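Local atomic coordinates of niemann-Pick type C2 protein (Camponotus japonicus, PDB entry 3WEB), a protein that binds oleic acid inside its immunoglobulin-like beta-sandwich and probably carries such lipids as semiochemicals in the chemical communication of worker ants. Residues F56-D61 against S107-W112. Residues are numbered along the deposited sequence; the frame is centred on the assembly and turned at random.
Sequences FGVLLD and SLEIMW. With OLA (oleic acid), chain B.
Phe56 and Met111 face each other as a hydrogen-bonded antiparallel pair, gripped by two backbone bonds: Phe56 N gives its hydrogen to Met111 O at 2.8 Å, and Met111 N returns a nearly straight bond (174°) to Phe56 O. Their side chains leave the same face of the sheet and touch at the root, CB to CB 4.1 Å, while the edge of the Phe56 ring comes near Met111 O through CD1. The unbranched Met111 keeps SD anti to CA (chi2 174°), and the extended chain reaches across to set SD 4.0 Å from CG2 of Val58. That same valine lies alongside Glu109, pointing the same way, with the two CB atoms 3.8 Å apart; Glu109 CB packs on the branched valine, OE1 comes near Val58 CG1, and OE2 forms a long, weak ion pair with Lys126. Val58 N still bonds to Glu109 O, but beyond this the strands part, and a water bridges Val58 O and Glu109 N. On the other face Gly57 leaves room for Leu108, whose CD1 stands 3.9 Å from Gly57 CA; a side chain at this position would probably run into that methyl as it is placed. From this face Ile110 and Trp112 touch the oleic acid, a branched aliphatic and a broad flat ring suited to a hydrocarbon chain: Ile110 CD1 meets C11 at 3.7 Å, and C8 lies over one face of the indole, offset toward the rim. An alanine in place of Trp112 would probably open a gap beside C8 and leave the chain freer to shift. The pairing thus joins strands 51-59 and 107-116 in one layer of the ML-domain sandwich, where strand 62-66 flanks the first and strand 121-131 the second, while Trp112 reaches Val38 and Met40 of strand 34-44 in the opposing sheet.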
ATOM      1  N   PHE A  56      -3.982  -5.472   5.021  1.00 19.26           N
ATOM      2  CA  PHE A  56      -5.170  -6.185   5.472  1.00 20.30           C
ATOM      3  C   PHE A  56      -6.048  -6.546   4.279  1.00 22.18           C
ATOM      4  O   PHE A  56      -6.140  -5.787   3.314  1.00 21.50           O
ATOM      5  CB  PHE A  56      -5.978  -5.335   6.458  1.00 20.10           C
ATOM      6  CG  PHE A  56      -5.181  -4.836   7.632  1.00 20.81           C
ATOM      7  CD1 PHE A  56      -4.451  -3.651   7.548  1.00 20.97           C
ATOM      8  CD2 PHE A  56      -5.167  -5.544   8.831  1.00 21.36           C
ATOM      9  CE1 PHE A  56      -3.714  -3.190   8.634  1.00 21.07           C
ATOM     10  CE2 PHE A  56      -4.430  -5.089   9.917  1.00 21.26           C
ATOM     11  CZ  PHE A  56      -3.704  -3.912   9.821  1.00 21.39           C
ATOM     12  N   GLY A  57      -6.684  -7.713   4.351  1.00 23.69           N
ATOM     13  CA  GLY A  57      -7.736  -8.090   3.407  1.00 26.51           C
ATOM     14  C   GLY A  57      -9.043  -8.105   4.175  1.00 29.13           C
ATOM     15  O   GLY A  57      -9.109  -8.662   5.268  1.00 28.50           O
ATOM     16  N   VAL A  58     -10.082  -7.485   3.626  1.00 32.05           N
ATOM     17  CA  VAL A  58     -11.352  -7.379   4.352  1.00 35.97           C
ATOM     18  C   VAL A  58     -12.230  -8.611   4.133  1.00 39.64           C
ATOM     19  O   VAL A  58     -12.554  -8.966   2.996  1.00 39.76           O
ATOM     20  CB  VAL A  58     -12.123  -6.079   4.014  1.00 36.04           C
ATOM     21  CG1 VAL A  58     -13.466  -6.038   4.731  1.00 36.12           C
ATOM     22  CG2 VAL A  58     -11.297  -4.854   4.387  1.00 36.44           C
ATOM     23  N   LEU A  59     -12.583  -9.267   5.238  1.00 44.22           N
ATOM     24  CA  LEU A  59     -13.520 -10.391   5.233  1.00 48.42           C
ATOM     25  C   LEU A  59     -14.510 -10.245   6.390  1.00 50.42           C
ATOM     26  O   LEU A  59     -14.104 -10.039   7.538  1.00 50.47           O
ATOM     27  CB  LEU A  59     -12.777 -11.736   5.318  1.00 49.40           C
ATOM     28  CG  LEU A  59     -12.011 -12.345   4.122  1.00 50.23           C
ATOM     29  CD1 LEU A  59     -12.791 -12.258   2.812  1.00 50.77           C
ATOM     30  CD2 LEU A  59     -10.616 -11.754   3.953  1.00 50.28           C
ATOM     31  N   LEU A  60     -15.804 -10.345   6.071  1.00 53.10           N
ATOM     32  CA  LEU A  60     -16.895 -10.188   7.048  1.00 53.59           C
ATOM     33  C   LEU A  60     -16.861  -8.830   7.755  1.00 53.78           C
ATOM     34  O   LEU A  60     -17.014  -8.752   8.978  1.00 55.08           O
ATOM     35  CB  LEU A  60     -16.894 -11.336   8.075  1.00 55.14           C
ATOM     36  CG  LEU A  60     -17.652 -12.630   7.755  1.00 55.89           C
ATOM     37  CD1 LEU A  60     -17.019 -13.815   8.473  1.00 56.64           C
ATOM     38  CD2 LEU A  60     -19.127 -12.507   8.118  1.00 55.55           C
ATOM     39  N   ASP A  61     -16.659  -7.768   6.972  1.00 51.72           N
ATOM     40  CA  ASP A  61     -16.519  -6.391   7.484  1.00 50.03           C
ATOM     41  C   ASP A  61     -15.321  -6.189   8.419  1.00 47.93           C
ATOM     42  O   ASP A  61     -15.120  -5.094   8.955  1.00 48.61           O
ATOM     43  CB  ASP A  61     -17.814  -5.906   8.160  1.00 50.94           C
ATOM     44  CG  ASP A  61     -18.905  -5.559   7.162  1.00 51.28           C
ATOM     45  OD1 ASP A  61     -18.696  -4.650   6.328  1.00 51.12           O
ATOM     46  OD2 ASP A  61     -19.982  -6.190   7.224  1.00 50.70           O
ATOM     47  N   SER A 107     -12.404 -11.823  -4.995  1.00 23.22           N
ATOM     48  CA  SER A 107     -12.577 -10.380  -4.867  1.00 22.68           C
ATOM     49  C   SER A 107     -12.547 -10.031  -3.386  1.00 22.18           C
ATOM     50  O   SER A 107     -13.188 -10.707  -2.574  1.00 21.68           O
ATOM     51  CB  SER A 107     -13.923  -9.946  -5.448  1.00 22.81           C
ATOM     52  OG  SER A 107     -14.047 -10.312  -6.810  1.00 24.35           O
ATOM     53  N   LEU A 108     -11.801  -8.985  -3.040  1.00 21.02           N
ATOM     54  CA  LEU A 108     -11.712  -8.513  -1.661  1.00 20.83           C
ATOM     55  C   LEU A 108     -11.296  -7.047  -1.605  1.00 20.70           C
ATOM     56  O   LEU A 108     -10.658  -6.535  -2.533  1.00 20.82           O
ATOM     57  CB  LEU A 108     -10.725  -9.368  -0.855  1.00 21.57           C
ATOM     58  CG  LEU A 108      -9.211  -9.144  -0.977  1.00 22.66           C
ATOM     59  CD1 LEU A 108      -8.481 -10.006   0.045  1.00 23.41           C
ATOM     60  CD2 LEU A 108      -8.676  -9.407  -2.377  1.00 22.47           C
ATOM     61  N   GLU A 109     -11.665  -6.377  -0.521  1.00 19.86           N
ATOM     62  CA  GLU A 109     -11.140  -5.046  -0.251  1.00 20.30           C
ATOM     63  C   GLU A 109      -9.780  -5.194   0.397  1.00 19.52           C
ATOM     64  O   GLU A 109      -9.575  -6.042   1.271  1.00 18.82           O
ATOM     65  CB  GLU A 109     -12.048  -4.251   0.680  1.00 22.01           C
ATOM     66  CG  GLU A 109     -13.289  -3.668   0.029  1.00 25.45           C
ATOM     67  CD  GLU A 109     -14.060  -2.778   0.984  1.00 27.72           C
ATOM     68  OE1 GLU A 109     -14.492  -3.275   2.048  1.00 29.11           O
ATOM     69  OE2 GLU A 109     -14.226  -1.576   0.683  1.00 28.80           O
ATOM     70  N   ILE A 110      -8.854  -4.358  -0.043  1.00 18.43           N
ATOM     71  CA  ILE A 110      -7.505  -4.356   0.489  1.00 18.44           C
ATOM     72  C   ILE A 110      -7.310  -3.050   1.246  1.00 17.96           C
ATOM     73  O   ILE A 110      -7.750  -1.992   0.785  1.00 17.22           O
ATOM     74  CB  ILE A 110      -6.467  -4.526  -0.642  1.00 18.94           C
ATOM     75  CG1 ILE A 110      -6.514  -5.966  -1.164  1.00 19.82           C
ATOM     76  CG2 ILE A 110      -5.061  -4.175  -0.162  1.00 18.87           C
ATOM     77  CD1 ILE A 110      -5.820  -6.167  -2.491  1.00 20.93           C
ATOM     78  N   MET A 111      -6.694  -3.138   2.423  1.00 17.96           N
ATOM     79  CA  MET A 111      -6.309  -1.959   3.185  1.00 17.89           C
ATOM     80  C   MET A 111      -4.814  -1.995   3.400  1.00 16.74           C
ATOM     81  O   MET A 111      -4.266  -3.008   3.817  1.00 16.74           O
ATOM     82  CB  MET A 111      -7.027  -1.896   4.529  1.00 20.41           C
ATOM     83  CG  MET A 111      -8.530  -1.662   4.431  1.00 23.72           C
ATOM     84  SD  MET A 111      -9.331  -1.774   6.045  1.00 29.19           S
ATOM     85  CE  MET A 111      -8.317  -0.642   7.001  1.00 27.36           C
ATOM     86  N   TRP A 112      -4.158  -0.880   3.109  1.00 15.04           N
ATOM     87  CA  TRP A 112      -2.708  -0.833   3.104  1.00 14.82           C
ATOM     88  C   TRP A 112      -2.261   0.437   3.800  1.00 14.27           C
ATOM     89  O   TRP A 112      -2.668   1.539   3.414  1.00 13.67           O
ATOM     90  CB  TRP A 112      -2.219  -0.887   1.654  1.00 14.97           C
ATOM     91  CG  TRP A 112      -0.746  -0.733   1.439  1.00 15.59           C
ATOM     92  CD1 TRP A 112       0.264  -1.333   2.143  1.00 15.76           C
ATOM     93  CD2 TRP A 112      -0.116   0.031   0.403  1.00 15.90           C
ATOM     94  NE1 TRP A 112       1.482  -0.964   1.628  1.00 15.79           N
ATOM     95  CE2 TRP A 112       1.281  -0.128   0.559  1.00 15.94           C
ATOM     96  CE3 TRP A 112      -0.597   0.848  -0.633  1.00 16.06           C
ATOM     97  CZ2 TRP A 112       2.210   0.501  -0.284  1.00 15.90           C
ATOM     98  CZ3 TRP A 112       0.331   1.471  -1.479  1.00 15.85           C
ATOM     99  CH2 TRP A 112       1.720   1.294  -1.293  1.00 16.04           C
TER
HETATM  100  C1  OLA B 201       5.971  -7.116   0.416  1.00 39.15           C
HETATM  101  O1  OLA B 201       6.476  -6.370   1.287  1.00 37.00           O
HETATM  102  O2  OLA B 201       5.729  -8.329   0.616  1.00 39.46           O
HETATM  103  C2  OLA B 201       5.646  -6.532  -0.942  1.00 39.08           C
HETATM  104  C3  OLA B 201       4.141  -6.561  -1.195  1.00 38.86           C
HETATM  105  C4  OLA B 201       3.636  -5.211  -1.690  1.00 39.21           C
HETATM  106  C5  OLA B 201       2.712  -4.550  -0.677  1.00 38.35           C
HETATM  107  C6  OLA B 201       1.776  -3.545  -1.337  1.00 38.79           C
HETATM  108  C7  OLA B 201       0.340  -4.047  -1.261  1.00 38.03           C
HETATM  109  C8  OLA B 201      -0.676  -3.048  -1.815  1.00 38.75           C
HETATM  110  C9  OLA B 201      -0.740  -3.123  -3.328  1.00 38.03           C
HETATM  111  C10 OLA B 201      -1.504  -3.984  -4.008  1.00 38.45           C
HETATM  112  C11 OLA B 201      -2.409  -4.999  -3.346  1.00 39.52           C
HETATM  113  C12 OLA B 201      -2.438  -6.275  -4.176  1.00 40.99           C
HETATM  114  C13 OLA B 201      -2.350  -7.509  -3.287  1.00 42.39           C
HETATM  115  C14 OLA B 201      -2.069  -8.749  -4.126  1.00 43.69           C
HETATM  116  C15 OLA B 201      -2.552 -10.013  -3.425  1.00 44.73           C
HETATM  117  C16 OLA B 201      -1.374 -10.852  -2.943  1.00 45.74           C
HETATM  118  C17 OLA B 201      -1.224 -12.115  -3.783  1.00 46.46           C
HETATM  119  C18 OLA B 201      -0.687 -13.265  -2.957  1.00 47.76           C
HETATM  120  O   HOH W   1     -14.006  -7.446   0.959  1.00 31.94           O